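Local coordinates for GH5 (Bacteroidetes bacterium AC2a, PDB 4YHG), which probably hydrolyses internal beta-1,4-glucosidic bonds of cellulose, as an endoglucanase of glycoside hydrolase family 5, at residues A[291-296]-A[326-331]; A[240-245]-A[271-276]; A[61-66]-A[102-107]; A[20-25]-A[35-40]. The protein carries 1 engineered substitution. One frame throughout, in Å; residues are numbered along the deposited sequence.

Contact 1 of 4, residues A[291-296]-A[326-331]; sequences VYFGEF and ISALYW. With BGC (beta-D-glucopyranose), chain C; BGC (beta-D-glucopyranose), chain B.
Phe293 pairs with Ala328 but Phe296 with Tyr330, so the parallel register slips by one residue at a beta bulge where Gly294 and Glu295 turn a corner. The segments belong to the seventh and eighth strands of a TIM barrel, consecutive in a beta-alpha-beta unit through helix 304-323. Before the bulge Phe293 N donates to Ser327 O (2.9 Å) and Phe293 O accepts from Leu329 N (2.8 Å); beyond it Phe296 N reaches Leu329 O over a longer 3.2 Å, and Phe296 O takes Trp331 N. Facing helix 270-285, Ile326 CG2 meets the Phe293 ring at its edge, 3.6 Å from CD1. Phe296 holds CG between its backbone N and carbonyl carbon (chi1 84°), which swings CE1 back to 3.6 Å from Ala328 CB. The corner delivers Glu295 to the glycan pocket, consistent with the nucleophile position of family 5. Its carboxylate lies over the rim of one Trp331 face, planes 27° apart, OE1 3.8 Å above the indole, gripped by Tyr243 at OE1 and Arg59 at OE2. Glu295 OE2 accepts from O2 of the chain C glucose at 2.7 Å, and Trp331 NE1 donates to O2 of the chain B glucose at 2.9 Å.

Contact 2 of 4, residues A[240-245]-A[271-276]; sequences VHSYDP and EAYVGM. With BGC (beta-D-glucopyranose), chain C.
Asp244 and Tyr273 form the nearest backbone pair, and their CA atoms are still 7.3 Å apart: no backbone-to-backbone bond joins the two segments, and side chains, the Asp244 carbonyl and a water link strand 236-242 to helix 270-285 instead. The chain runs on as loop to a cis peptide bond before Pro245, the N-cap of the next helix. Ser242 carries its OG anti to the backbone N (chi1 173°), which brings the hydroxyl to Asp244 of its own segment. There OG accepts from Asp244 N at 3.2 Å, an ST turn, and donates to Asp244 OD2 at 2.6 Å, arriving on the anti side and 31° out of the carboxylate plane. Two helix side chains close over this serine-aspartate pair. Met276, bent beyond CB, lays CE 3.5 Å from Ser242 OG and above one face of the Tyr273 ring. Tyr273 turns its edge to the loop, with CE2 3.5 Å from Asp244 O, which accepts from Tyr313 OH. A water then joins the two segments, donating to Ser242 O (2.7 Å) and bonded to Tyr273 OH (2.8 Å). His241 and Tyr243 leave this packing to line the glycan pocket, Tyr243 OH 3.6 Å from C5 of the chain C glucose, as expected at the C-terminal end of a strand in a TIM-barrel glycosidase, where pocket residues gather.

Contact 3 of 4, residues A[61-66]-A[102-107]; sequences PVTWMG and IHHDGF. With BGC (beta-D-glucopyranose), chain C; BGC (beta-D-glucopyranose), chain B.
Asp105 clamps the loop 61-66 by its backbone: OD1 takes Trp64 N at 2.8 Å through the syn lone pair in a nearly straight bond (163°), and OD2 receives a weak, more bent bond from Met65 N. Its CG lies anti to the carbonyl carbon (chi1 -56°), turning both oxygens back toward these two amides, and OD2 has a further donor in Trp119 NE1. Replaced by an alanine, Asp105 would probably leave the Trp64 and Met65 amides and the Trp119 indole N-H without this buried acceptor and let the loop shift. The buried side of the loop pair is tight. Thr63 OG1 accepts from His104 N at 2.9 Å while Thr63 CG2 lies alongside Asp105, 3.8 Å from OD1, and Val62 O takes His103 N at 2.8 Å. At the other end Pro61 adds a CH-pi contact, its CB 3.6 Å from the centroid of the His103 ring and over the face. His103 is held firmly at the pocket too: NE2 shares a nearly linear hydrogen bond of 3.0 Å with O3 of the chain C glucose, and CD2 stands over the centre of the His104 ring. Looser are His104, whose CE1 packs 3.3 Å from that O3 and 3.4 Å from O6 of the chain B glucose, and the partly exposed Phe107, near the same O6. The two loops follow barrel strands 57-60 and 97-101; behind them Trp64 rests on Leu81 and Val84 of helix 78-93, and Ile102 on Leu139 and Ile142 of helix 129-149.

Contact 4 of 4, residues A[20-25]-A[35-40]; sequences LGNQMD and TGWGNK. With BGC (beta-D-glucopyranose), chain B; BGC (beta-D-glucopyranose), chain D.
Trp37 lays one indole face over the chain D glucose, whose C5 is 3.7 Å above the ring plane, while its edge meets Asn22. This is an aromatic sugar platform of the kind common in cellulases, carried by the loops that follow the first strand of the TIM barrel. Trp37 CE3 comes to 3.3 Å from Asn22 CG, with amide and indole planes 73° apart; the amide stands steeply to the indole, and its ND2 donates to O3 of the chain B glucose (3.0 Å). A leucine in place of Trp37 would probably leave the chain D glucose without its flat support and remove the indole edge that flanks the Asn22 amide, leaving it less fixed. Trp37 sits within a type I turn from Thr35 to Gly38. Behind it, a water donates to Asn22 O and accepts from Trp37 N, at 2.8 and 3.0 Å. Asn22 O also receives Asn39 ND2 at 3.0 Å, a straight bond arriving from above the carbonyl plane; ND2 gives a second bond to Asn333 O. Asp25 braces the first loop from within, its carboxylate taking the amides of Asn22 and Gln23. Gln23 starts with CG anti to the backbone N (chi1 -168°) and bends at chi2 to cross the Asn39 side chain. Its OE1 bonds His348, and its NE2 donates to Lys40 O at 2.8 Å.

In the fold
From the N terminus, contact 4 comes first, closing the short excursion between strand 16-20 and helix 44-53, which holds the small hairpin 27-28/31-32. Contact 3 then spans helix 78-93 and strand 97-101 to join the loops after the second and third barrel strands. Contact 2 bridges from the sixth strand to helix 270-285, and contact 1 pairs the seventh and eighth strands. All four are in series; none nests or crosses. Space joins what sequence separates: contacts 3 and 4 touch through Thr63 and Met24, Glu295 of contact 1 packs on His103 of contact 3 and Trp331 on Gly21 of contact 4, so these three meet at the glycan, with contact 2 joined through contact 1.

Contact 1 of 4, residues A[291-296]-A[326-331]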
# COMPACT_ATOMS: atom_id res chain seq x y z
N VAL A 291 6.50 9.59 -4.00
CA VAL A 291 5.27 8.85 -4.11
C VAL A 291 5.62 7.37 -4.09
O VAL A 291 6.59 6.98 -4.72
CB VAL A 291 4.57 9.15 -5.47
CG1 VAL A 291 3.32 8.28 -5.68
CG2 VAL A 291 4.25 10.62 -5.60
N TYR A 292 4.85 6.55 -3.40
CA TYR A 292 4.97 5.10 -3.55
C TYR A 292 3.59 4.45 -3.66
O TYR A 292 2.60 5.00 -3.18
CB TYR A 292 5.76 4.48 -2.38
CG TYR A 292 5.05 4.52 -1.04
CD1 TYR A 292 5.11 5.66 -0.24
CD2 TYR A 292 4.34 3.44 -0.56
CE1 TYR A 292 4.46 5.70 0.99
CE2 TYR A 292 3.70 3.47 0.64
CZ TYR A 292 3.75 4.60 1.42
OH TYR A 292 3.10 4.65 2.64
N PHE A 293 3.52 3.29 -4.30
CA PHE A 293 2.27 2.53 -4.33
C PHE A 293 2.39 1.58 -3.17
O PHE A 293 3.25 0.69 -3.16
CB PHE A 293 2.06 1.81 -5.69
CG PHE A 293 1.54 2.74 -6.80
CD1 PHE A 293 2.43 3.50 -7.56
CD2 PHE A 293 0.19 2.92 -7.00
CE1 PHE A 293 1.98 4.38 -8.54
CE2 PHE A 293 -0.27 3.79 -7.96
CZ PHE A 293 0.63 4.52 -8.73
N GLY A 294 1.60 1.84 -2.13
CA GLY A 294 1.51 0.94 -0.98
C GLY A 294 0.97 -0.41 -1.40
O GLY A 294 1.32 -1.44 -0.81
N GLU A 295 0.09 -0.39 -2.40
CA GLU A 295 -0.46 -1.61 -2.98
C GLU A 295 -0.67 -1.43 -4.48
O GLU A 295 -1.18 -0.40 -4.92
CB GLU A 295 -1.80 -1.96 -2.35
CG GLU A 295 -1.80 -2.22 -0.85
CD GLU A 295 -3.19 -2.53 -0.33
OE1 GLU A 295 -4.08 -2.87 -1.15
OE2 GLU A 295 -3.39 -2.46 0.90
N PHE A 296 -0.22 -2.42 -5.25
CA PHE A 296 -0.56 -2.58 -6.64
C PHE A 296 -0.53 -4.07 -6.92
O PHE A 296 0.04 -4.82 -6.14
CB PHE A 296 0.41 -1.85 -7.55
CG PHE A 296 1.66 -2.61 -7.87
CD1 PHE A 296 2.68 -2.72 -6.93
CD2 PHE A 296 1.84 -3.18 -9.12
CE1 PHE A 296 3.86 -3.40 -7.24
CE2 PHE A 296 3.00 -3.89 -9.44
CZ PHE A 296 4.02 -4.00 -8.50
N ILE A 326 9.12 6.34 -8.96
CA ILE A 326 8.08 5.81 -8.09
C ILE A 326 8.34 4.34 -7.74
O ILE A 326 8.59 3.50 -8.62
CB ILE A 326 6.69 5.99 -8.75
CG1 ILE A 326 6.34 7.48 -8.83
CG2 ILE A 326 5.59 5.28 -7.96
CD1 ILE A 326 5.18 7.76 -9.77
N SER A 327 8.24 4.04 -6.45
CA SER A 327 8.40 2.69 -5.94
C SER A 327 7.03 2.13 -5.67
O SER A 327 6.07 2.88 -5.65
CB SER A 327 9.22 2.70 -4.66
OG SER A 327 8.59 3.46 -3.66
N ALA A 328 6.94 0.81 -5.49
CA ALA A 328 5.66 0.14 -5.44
C ALA A 328 5.74 -1.22 -4.77
O ALA A 328 6.65 -1.99 -5.05
CB ALA A 328 5.11 -0.03 -6.85
N LEU A 329 4.72 -1.53 -3.96
CA LEU A 329 4.67 -2.79 -3.25
C LEU A 329 3.51 -3.69 -3.68
O LEU A 329 2.32 -3.32 -3.60
CB LEU A 329 4.63 -2.51 -1.75
CG LEU A 329 5.90 -1.76 -1.27
CD1 LEU A 329 5.72 -0.24 -1.31
CD2 LEU A 329 6.29 -2.15 0.14
N TYR A 330 3.86 -4.88 -4.14
CA TYR A 330 2.84 -5.82 -4.65
C TYR A 330 1.96 -6.36 -3.52
O TYR A 330 2.47 -6.65 -2.44
CB TYR A 330 3.51 -6.96 -5.40
CG TYR A 330 2.57 -8.06 -5.80
CD1 TYR A 330 1.77 -7.94 -6.93
CD2 TYR A 330 2.48 -9.21 -5.07
CE1 TYR A 330 0.90 -8.95 -7.31
CE2 TYR A 330 1.60 -10.22 -5.41
CZ TYR A 330 0.82 -10.09 -6.54
OH TYR A 330 -0.05 -11.06 -6.88
N TRP A 331 0.66 -6.47 -3.77
CA TRP A 331 -0.25 -7.01 -2.79
C TRP A 331 -0.27 -8.54 -2.84
O TRP A 331 -0.69 -9.14 -3.84
CB TRP A 331 -1.66 -6.45 -3.03
CG TRP A 331 -2.66 -7.00 -2.05
CD1 TRP A 331 -3.64 -7.94 -2.30
CD2 TRP A 331 -2.75 -6.70 -0.66
NE1 TRP A 331 -4.33 -8.21 -1.16
CE2 TRP A 331 -3.80 -7.48 -0.13
CE3 TRP A 331 -2.04 -5.84 0.19
CZ2 TRP A 331 -4.16 -7.43 1.20
CZ3 TRP A 331 -2.41 -5.78 1.50
CH2 TRP A 331 -3.46 -6.57 2.01
C2 BGC C . -6.91 -2.97 0.82
C3 BGC C . -6.41 -4.44 0.92
C4 BGC C . -7.27 -5.29 -0.04
C5 BGC C . -7.02 -4.79 -1.46
C6 BGC C . -7.54 -5.73 -2.55
C1 BGC C . -7.09 -2.47 -0.66
O1 BGC C . -7.88 -1.26 -0.73
O2 BGC C . -6.00 -2.10 1.52
O3 BGC C . -6.44 -4.92 2.29
O4 BGC C . -7.04 -6.70 0.05
O5 BGC C . -7.65 -3.49 -1.53
O6 BGC C . -8.97 -5.72 -2.52
C2 BGC B . -7.81 -9.01 0.28
C3 BGC B . -9.06 -9.91 0.43
C4 BGC B . -9.79 -9.49 1.72
C5 BGC B . -10.14 -7.99 1.60
C6 BGC B . -10.99 -7.55 2.78
C1 BGC B . -8.22 -7.52 0.24
O2 BGC B . -7.02 -9.31 -0.89
O3 BGC B . -8.82 -11.35 0.41
O4 BGC B . -10.99 -10.27 1.90
O5 BGC B . -8.97 -7.15 1.44
O6 BGC B . -10.88 -6.14 2.94

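Contact 2 of 4, residues A[240-245]-A[271-276]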
# COMPACT_ATOMS: atom_id res chain seq x y z
N VAL A 240 -0.26 5.81 -2.40
CA VAL A 240 -1.40 5.57 -3.28
C VAL A 240 -1.49 4.06 -3.51
O VAL A 240 -0.57 3.34 -3.15
CB VAL A 240 -1.26 6.29 -4.63
CG1 VAL A 240 -1.49 7.78 -4.51
CG2 VAL A 240 0.09 6.02 -5.26
N HIS A 241 -2.61 3.59 -4.06
CA HIS A 241 -2.81 2.21 -4.47
C HIS A 241 -3.30 2.20 -5.91
O HIS A 241 -3.96 3.14 -6.32
CB HIS A 241 -3.92 1.50 -3.69
CG HIS A 241 -3.64 1.30 -2.25
ND1 HIS A 241 -4.56 0.72 -1.40
CD2 HIS A 241 -2.55 1.57 -1.50
CE1 HIS A 241 -4.06 0.67 -0.18
NE2 HIS A 241 -2.84 1.17 -0.21
N SER A 242 -3.03 1.13 -6.64
CA SER A 242 -3.68 0.95 -7.93
C SER A 242 -3.78 -0.49 -8.31
O SER A 242 -2.76 -1.19 -8.38
CB SER A 242 -2.91 1.67 -9.04
OG SER A 242 -3.48 1.35 -10.32
N TYR A 243 -5.02 -0.90 -8.57
CA TYR A 243 -5.32 -2.20 -9.17
C TYR A 243 -6.03 -1.94 -10.52
O TYR A 243 -7.00 -2.61 -10.85
CB TYR A 243 -6.22 -3.01 -8.23
CG TYR A 243 -5.60 -3.33 -6.89
CD1 TYR A 243 -4.84 -4.49 -6.71
CD2 TYR A 243 -5.79 -2.50 -5.79
CE1 TYR A 243 -4.29 -4.80 -5.47
CE2 TYR A 243 -5.24 -2.81 -4.55
CZ TYR A 243 -4.48 -3.97 -4.40
OH TYR A 243 -3.92 -4.29 -3.17
N ASP A 244 -5.55 -0.95 -11.28
CA ASP A 244 -6.26 -0.49 -12.47
C ASP A 244 -5.82 -1.24 -13.73
O ASP A 244 -4.62 -1.51 -13.90
CB ASP A 244 -6.04 1.01 -12.70
CG ASP A 244 -6.58 1.87 -11.56
OD1 ASP A 244 -7.82 1.93 -11.35
OD2 ASP A 244 -5.75 2.45 -10.85
N PRO A 245 -6.78 -1.61 -14.60
CA PRO A 245 -8.22 -1.45 -14.39
C PRO A 245 -8.75 -2.63 -13.57
O PRO A 245 -8.39 -3.81 -13.80
CB PRO A 245 -8.82 -1.43 -15.81
CG PRO A 245 -7.83 -2.18 -16.64
CD PRO A 245 -6.49 -2.16 -15.93
N GLU A 271 -2.00 3.62 -22.18
CA GLU A 271 -2.05 5.10 -22.12
C GLU A 271 -2.69 5.64 -20.83
O GLU A 271 -2.30 6.69 -20.34
CB GLU A 271 -2.86 5.68 -23.28
CG GLU A 271 -2.16 5.79 -24.61
CD GLU A 271 -2.83 6.82 -25.54
OE1 GLU A 271 -3.41 7.85 -25.06
OE2 GLU A 271 -2.77 6.60 -26.77
N ALA A 272 -3.72 4.94 -20.34
CA ALA A 272 -4.47 5.40 -19.18
C ALA A 272 -3.63 5.24 -17.92
O ALA A 272 -3.66 6.10 -17.05
CB ALA A 272 -5.81 4.67 -19.06
N TYR A 273 -2.86 4.15 -17.84
CA TYR A 273 -2.11 3.84 -16.64
C TYR A 273 -0.93 4.80 -16.52
O TYR A 273 -0.65 5.31 -15.45
CB TYR A 273 -1.63 2.38 -16.66
CG TYR A 273 -1.28 1.86 -15.30
CD1 TYR A 273 -0.14 2.26 -14.67
CD2 TYR A 273 -2.09 0.92 -14.66
CE1 TYR A 273 0.20 1.79 -13.41
CE2 TYR A 273 -1.76 0.44 -13.40
CZ TYR A 273 -0.61 0.88 -12.78
OH TYR A 273 -0.26 0.42 -11.52
N VAL A 274 -0.24 5.03 -17.63
CA VAL A 274 0.88 5.96 -17.66
C VAL A 274 0.36 7.39 -17.42
O VAL A 274 1.03 8.18 -16.80
CB VAL A 274 1.63 5.85 -19.03
CG1 VAL A 274 2.63 7.00 -19.23
CG2 VAL A 274 2.32 4.49 -19.13
N GLY A 275 -0.81 7.72 -17.93
CA GLY A 275 -1.41 9.03 -17.66
C GLY A 275 -1.59 9.26 -16.16
O GLY A 275 -1.26 10.32 -15.63
N MET A 276 -2.09 8.24 -15.49
CA MET A 276 -2.22 8.27 -14.06
C MET A 276 -0.83 8.44 -13.38
O MET A 276 -0.68 9.25 -12.48
CB MET A 276 -2.93 7.00 -13.62
CG MET A 276 -3.23 6.91 -12.14
SD MET A 276 -1.87 6.08 -11.33
CE MET A 276 -2.34 4.36 -11.72
C2 BGC C . -6.91 -2.97 0.82
C3 BGC C . -6.41 -4.44 0.92
C4 BGC C . -7.27 -5.29 -0.04
C5 BGC C . -7.02 -4.79 -1.46
C6 BGC C . -7.54 -5.73 -2.55
C1 BGC C . -7.09 -2.47 -0.66
O1 BGC C . -7.88 -1.26 -0.73
O2 BGC C . -6.00 -2.10 1.52
O3 BGC C . -6.44 -4.92 2.29
O4 BGC C . -7.04 -6.70 0.05
O5 BGC C . -7.65 -3.49 -1.53
O6 BGC C . -8.97 -5.72 -2.52
O HOH W 1 -1.56 -1.90 -10.66

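Contact 3 of 4, residues A[61-66]-A[102-107]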
# COMPACT_ATOMS: atom_id res chain seq x y z
N PRO A 61 0.90 -4.49 6.77
CA PRO A 61 -0.33 -3.86 7.25
C PRO A 61 -0.76 -4.49 8.58
O PRO A 61 -0.73 -5.73 8.73
CB PRO A 61 -1.32 -4.15 6.13
CG PRO A 61 -0.81 -5.41 5.53
CD PRO A 61 0.67 -5.30 5.57
N VAL A 62 -1.12 -3.64 9.52
CA VAL A 62 -1.55 -4.09 10.83
C VAL A 62 -2.94 -3.52 11.08
O VAL A 62 -3.17 -2.32 10.86
CB VAL A 62 -0.59 -3.60 11.94
CG1 VAL A 62 -1.05 -4.05 13.31
CG2 VAL A 62 0.85 -4.06 11.70
N THR A 63 -3.85 -4.38 11.52
CA THR A 63 -5.16 -3.96 11.99
C THR A 63 -5.10 -4.05 13.49
O THR A 63 -4.88 -5.13 14.03
CB THR A 63 -6.25 -4.88 11.42
OG1 THR A 63 -6.38 -4.64 10.02
CG2 THR A 63 -7.60 -4.64 12.10
N TRP A 64 -5.31 -2.92 14.16
CA TRP A 64 -5.11 -2.77 15.61
C TRP A 64 -6.36 -3.03 16.41
O TRP A 64 -6.30 -3.42 17.57
CB TRP A 64 -4.58 -1.37 15.90
CG TRP A 64 -3.27 -1.10 15.21
CD1 TRP A 64 -3.08 -0.50 14.00
CD2 TRP A 64 -1.97 -1.45 15.69
NE1 TRP A 64 -1.75 -0.46 13.69
CE2 TRP A 64 -1.04 -1.03 14.71
CE3 TRP A 64 -1.50 -2.09 16.84
CZ2 TRP A 64 0.34 -1.22 14.87
CZ3 TRP A 64 -0.14 -2.28 16.99
CH2 TRP A 64 0.77 -1.84 16.02
N MET A 65 -7.51 -2.80 15.78
CA MET A 65 -8.84 -3.12 16.33
C MET A 65 -8.89 -4.48 17.06
O MET A 65 -8.43 -5.50 16.57
CB MET A 65 -9.81 -3.09 15.15
CG MET A 65 -11.27 -3.41 15.42
SD MET A 65 -12.20 -3.28 13.87
CE MET A 65 -11.67 -4.73 12.97
N GLY A 66 -9.46 -4.50 18.26
CA GLY A 66 -9.44 -5.71 19.10
C GLY A 66 -8.29 -5.77 20.11
O GLY A 66 -8.39 -6.48 21.10
N ILE A 102 -1.90 1.73 10.13
CA ILE A 102 -3.21 1.42 10.67
C ILE A 102 -4.04 0.97 9.45
O ILE A 102 -4.27 1.76 8.53
CB ILE A 102 -3.85 2.65 11.33
CG1 ILE A 102 -2.95 3.18 12.45
CG2 ILE A 102 -5.25 2.30 11.81
CD1 ILE A 102 -3.61 4.22 13.35
N HIS A 103 -4.47 -0.29 9.44
CA HIS A 103 -5.04 -0.88 8.22
C HIS A 103 -6.57 -1.05 8.32
O HIS A 103 -7.28 -0.05 8.15
CB HIS A 103 -4.32 -2.19 7.88
CG HIS A 103 -4.48 -2.60 6.45
ND1 HIS A 103 -3.75 -2.05 5.41
CD2 HIS A 103 -5.28 -3.54 5.88
CE1 HIS A 103 -4.11 -2.61 4.28
NE2 HIS A 103 -5.04 -3.51 4.53
N HIS A 104 -7.10 -2.24 8.60
CA HIS A 104 -8.56 -2.41 8.50
C HIS A 104 -9.41 -1.68 9.52
O HIS A 104 -10.62 -1.57 9.35
CB HIS A 104 -9.00 -3.87 8.33
CG HIS A 104 -8.70 -4.41 6.97
ND1 HIS A 104 -9.00 -3.70 5.82
CD2 HIS A 104 -8.10 -5.54 6.56
CE1 HIS A 104 -8.60 -4.38 4.77
NE2 HIS A 104 -8.06 -5.51 5.19
N ASP A 105 -8.78 -1.14 10.56
CA ASP A 105 -9.43 -0.19 11.46
C ASP A 105 -10.26 0.84 10.65
O ASP A 105 -11.39 1.19 11.04
CB ASP A 105 -8.41 0.55 12.33
CG ASP A 105 -7.52 -0.39 13.13
OD1 ASP A 105 -6.57 -0.98 12.52
OD2 ASP A 105 -7.74 -0.51 14.36
N GLY A 106 -9.69 1.31 9.54
CA GLY A 106 -10.34 2.30 8.68
C GLY A 106 -11.21 1.78 7.54
O GLY A 106 -11.72 2.58 6.73
N PHE A 107 -11.39 0.46 7.45
CA PHE A 107 -12.13 -0.17 6.34
C PHE A 107 -13.49 0.48 6.28
O PHE A 107 -14.26 0.44 7.26
CB PHE A 107 -12.29 -1.69 6.52
CG PHE A 107 -12.99 -2.38 5.37
CD1 PHE A 107 -12.32 -2.65 4.19
CD2 PHE A 107 -14.32 -2.76 5.48
CE1 PHE A 107 -12.96 -3.29 3.13
CE2 PHE A 107 -14.97 -3.39 4.44
CZ PHE A 107 -14.29 -3.66 3.26
C2 BGC C . -6.91 -2.97 0.82
C3 BGC C . -6.41 -4.44 0.92
C4 BGC C . -7.27 -5.29 -0.04
C5 BGC C . -7.02 -4.79 -1.46
C6 BGC C . -7.54 -5.73 -2.55
C1 BGC C . -7.09 -2.47 -0.66
O1 BGC C . -7.88 -1.26 -0.73
O2 BGC C . -6.00 -2.10 1.52
O3 BGC C . -6.44 -4.92 2.29
O4 BGC C . -7.04 -6.70 0.05
O5 BGC C . -7.65 -3.49 -1.53
O6 BGC C . -8.97 -5.72 -2.52
C2 BGC B . -7.81 -9.01 0.28
C3 BGC B . -9.06 -9.91 0.43
C4 BGC B . -9.79 -9.49 1.72
C5 BGC B . -10.14 -7.99 1.60
C6 BGC B . -10.99 -7.55 2.78
C1 BGC B . -8.22 -7.52 0.24
O2 BGC B . -7.02 -9.31 -0.89
O3 BGC B . -8.82 -11.35 0.41
O4 BGC B . -10.99 -10.27 1.90
O5 BGC B . -8.97 -7.15 1.44
O6 BGC B . -10.88 -6.14 2.94

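Contact 4 of 4, residues A[20-25]-A[35-40]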
# COMPACT_ATOMS: atom_id res chain seq x y z
N LEU A 20 2.92 -8.27 3.17
CA LEU A 20 2.49 -9.37 3.99
C LEU A 20 0.97 -9.23 4.21
O LEU A 20 0.51 -8.94 5.32
CB LEU A 20 3.27 -9.35 5.31
CG LEU A 20 3.08 -10.53 6.25
CD1 LEU A 20 3.57 -11.84 5.66
CD2 LEU A 20 3.79 -10.25 7.55
N GLY A 21 0.19 -9.41 3.15
CA GLY A 21 -1.25 -9.15 3.20
C GLY A 21 -2.08 -10.26 3.82
O GLY A 21 -1.66 -11.42 3.87
N ASN A 22 -3.28 -9.91 4.27
CA ASN A 22 -4.18 -10.84 4.96
C ASN A 22 -3.49 -11.59 6.08
O ASN A 22 -3.65 -12.80 6.23
CB ASN A 22 -4.83 -11.82 3.98
CG ASN A 22 -5.94 -11.17 3.13
OD1 ASN A 22 -6.08 -9.94 3.02
ND2 ASN A 22 -6.75 -12.02 2.52
N GLN A 23 -2.70 -10.86 6.86
CA GLN A 23 -1.86 -11.44 7.88
C GLN A 23 -2.18 -10.65 9.13
O GLN A 23 -3.22 -10.90 9.73
CB GLN A 23 -0.39 -11.37 7.43
CG GLN A 23 0.59 -12.19 8.26
CD GLN A 23 0.81 -13.59 7.73
OE1 GLN A 23 0.51 -13.88 6.58
NE2 GLN A 23 1.29 -14.47 8.58
N MET A 24 -1.39 -9.62 9.49
CA MET A 24 -1.67 -8.85 10.71
C MET A 24 -2.86 -7.92 10.52
O MET A 24 -3.35 -7.31 11.47
CB MET A 24 -0.44 -8.04 11.18
CG MET A 24 0.81 -8.84 11.50
SD MET A 24 0.60 -9.98 12.89
CE MET A 24 0.86 -8.90 14.29
N ASP A 25 -3.31 -7.81 9.28
CA ASP A 25 -4.54 -7.09 8.95
C ASP A 25 -5.81 -7.95 9.01
O ASP A 25 -6.91 -7.42 9.09
CB ASP A 25 -4.42 -6.44 7.56
CG ASP A 25 -3.87 -7.40 6.49
OD1 ASP A 25 -2.82 -8.04 6.73
OD2 ASP A 25 -4.47 -7.48 5.40
N THR A 35 -3.40 -15.35 11.86
CA THR A 35 -3.78 -16.54 11.08
C THR A 35 -5.27 -16.56 10.71
O THR A 35 -5.76 -17.51 10.06
CB THR A 35 -3.52 -17.85 11.88
OG1 THR A 35 -4.36 -17.86 13.04
CG2 THR A 35 -2.06 -17.99 12.32
N GLY A 36 -5.99 -15.52 11.12
CA GLY A 36 -7.44 -15.47 11.02
C GLY A 36 -8.05 -15.60 9.64
O GLY A 36 -9.26 -15.91 9.54
N TRP A 37 -7.26 -15.35 8.60
CA TRP A 37 -7.71 -15.49 7.20
C TRP A 37 -6.94 -16.55 6.39
O TRP A 37 -6.85 -16.46 5.18
CB TRP A 37 -7.66 -14.14 6.48
CG TRP A 37 -8.71 -13.13 6.92
CD1 TRP A 37 -9.80 -13.36 7.72
CD2 TRP A 37 -8.79 -11.76 6.51
NE1 TRP A 37 -10.52 -12.20 7.86
CE2 TRP A 37 -9.93 -11.21 7.13
CE3 TRP A 37 -8.00 -10.94 5.70
CZ2 TRP A 37 -10.30 -9.87 6.96
CZ3 TRP A 37 -8.36 -9.61 5.53
CH2 TRP A 37 -9.51 -9.09 6.16
N GLY A 38 -6.38 -17.57 7.05
CA GLY A 38 -5.82 -18.72 6.35
C GLY A 38 -4.33 -18.71 6.08
O GLY A 38 -3.77 -19.69 5.60
N ASN A 39 -3.67 -17.61 6.36
CA ASN A 39 -2.22 -17.56 6.24
C ASN A 39 -1.56 -18.07 7.51
O ASN A 39 -2.05 -17.82 8.61
CB ASN A 39 -1.78 -16.14 5.98
CG ASN A 39 -1.79 -15.79 4.52
OD1 ASN A 39 -1.17 -16.48 3.71
ND2 ASN A 39 -2.43 -14.67 4.18
N LYS A 40 -0.44 -18.76 7.36
CA LYS A 40 0.30 -19.22 8.53
C LYS A 40 1.30 -18.17 8.96
O LYS A 40 1.58 -17.23 8.21
CB LYS A 40 0.99 -20.55 8.24
CG LYS A 40 0.02 -21.64 7.81
CD LYS A 40 0.56 -23.01 8.18
CE LYS A 40 -0.36 -24.14 7.74
NZ LYS A 40 -0.38 -25.22 8.76
C2 BGC B . -7.81 -9.01 0.28
C3 BGC B . -9.06 -9.91 0.43
C4 BGC B . -9.79 -9.49 1.72
C5 BGC B . -10.14 -7.99 1.60
C6 BGC B . -10.99 -7.55 2.78
C1 BGC B . -8.22 -7.52 0.24
O2 BGC B . -7.02 -9.31 -0.89
O3 BGC B . -8.82 -11.35 0.41
O4 BGC B . -10.99 -10.27 1.90
O5 BGC B . -8.97 -7.15 1.44
O6 BGC B . -10.88 -6.14 2.94
C2 BGC D . -12.71 -10.91 3.41
C3 BGC D . -13.16 -11.83 4.55
C4 BGC D . -12.69 -13.27 4.27
C5 BGC D . -11.18 -13.28 4.04
C6 BGC D . -10.69 -14.72 3.91
C1 BGC D . -11.21 -11.05 3.09
O2 BGC D . -13.02 -9.54 3.73
O3 BGC D . -14.59 -11.78 4.72
O4 BGC D . -13.06 -14.17 5.34
O5 BGC D . -10.85 -12.45 2.91
O6 BGC D . -9.96 -14.91 2.70
O HOH W 2 -4.40 -14.74 8.09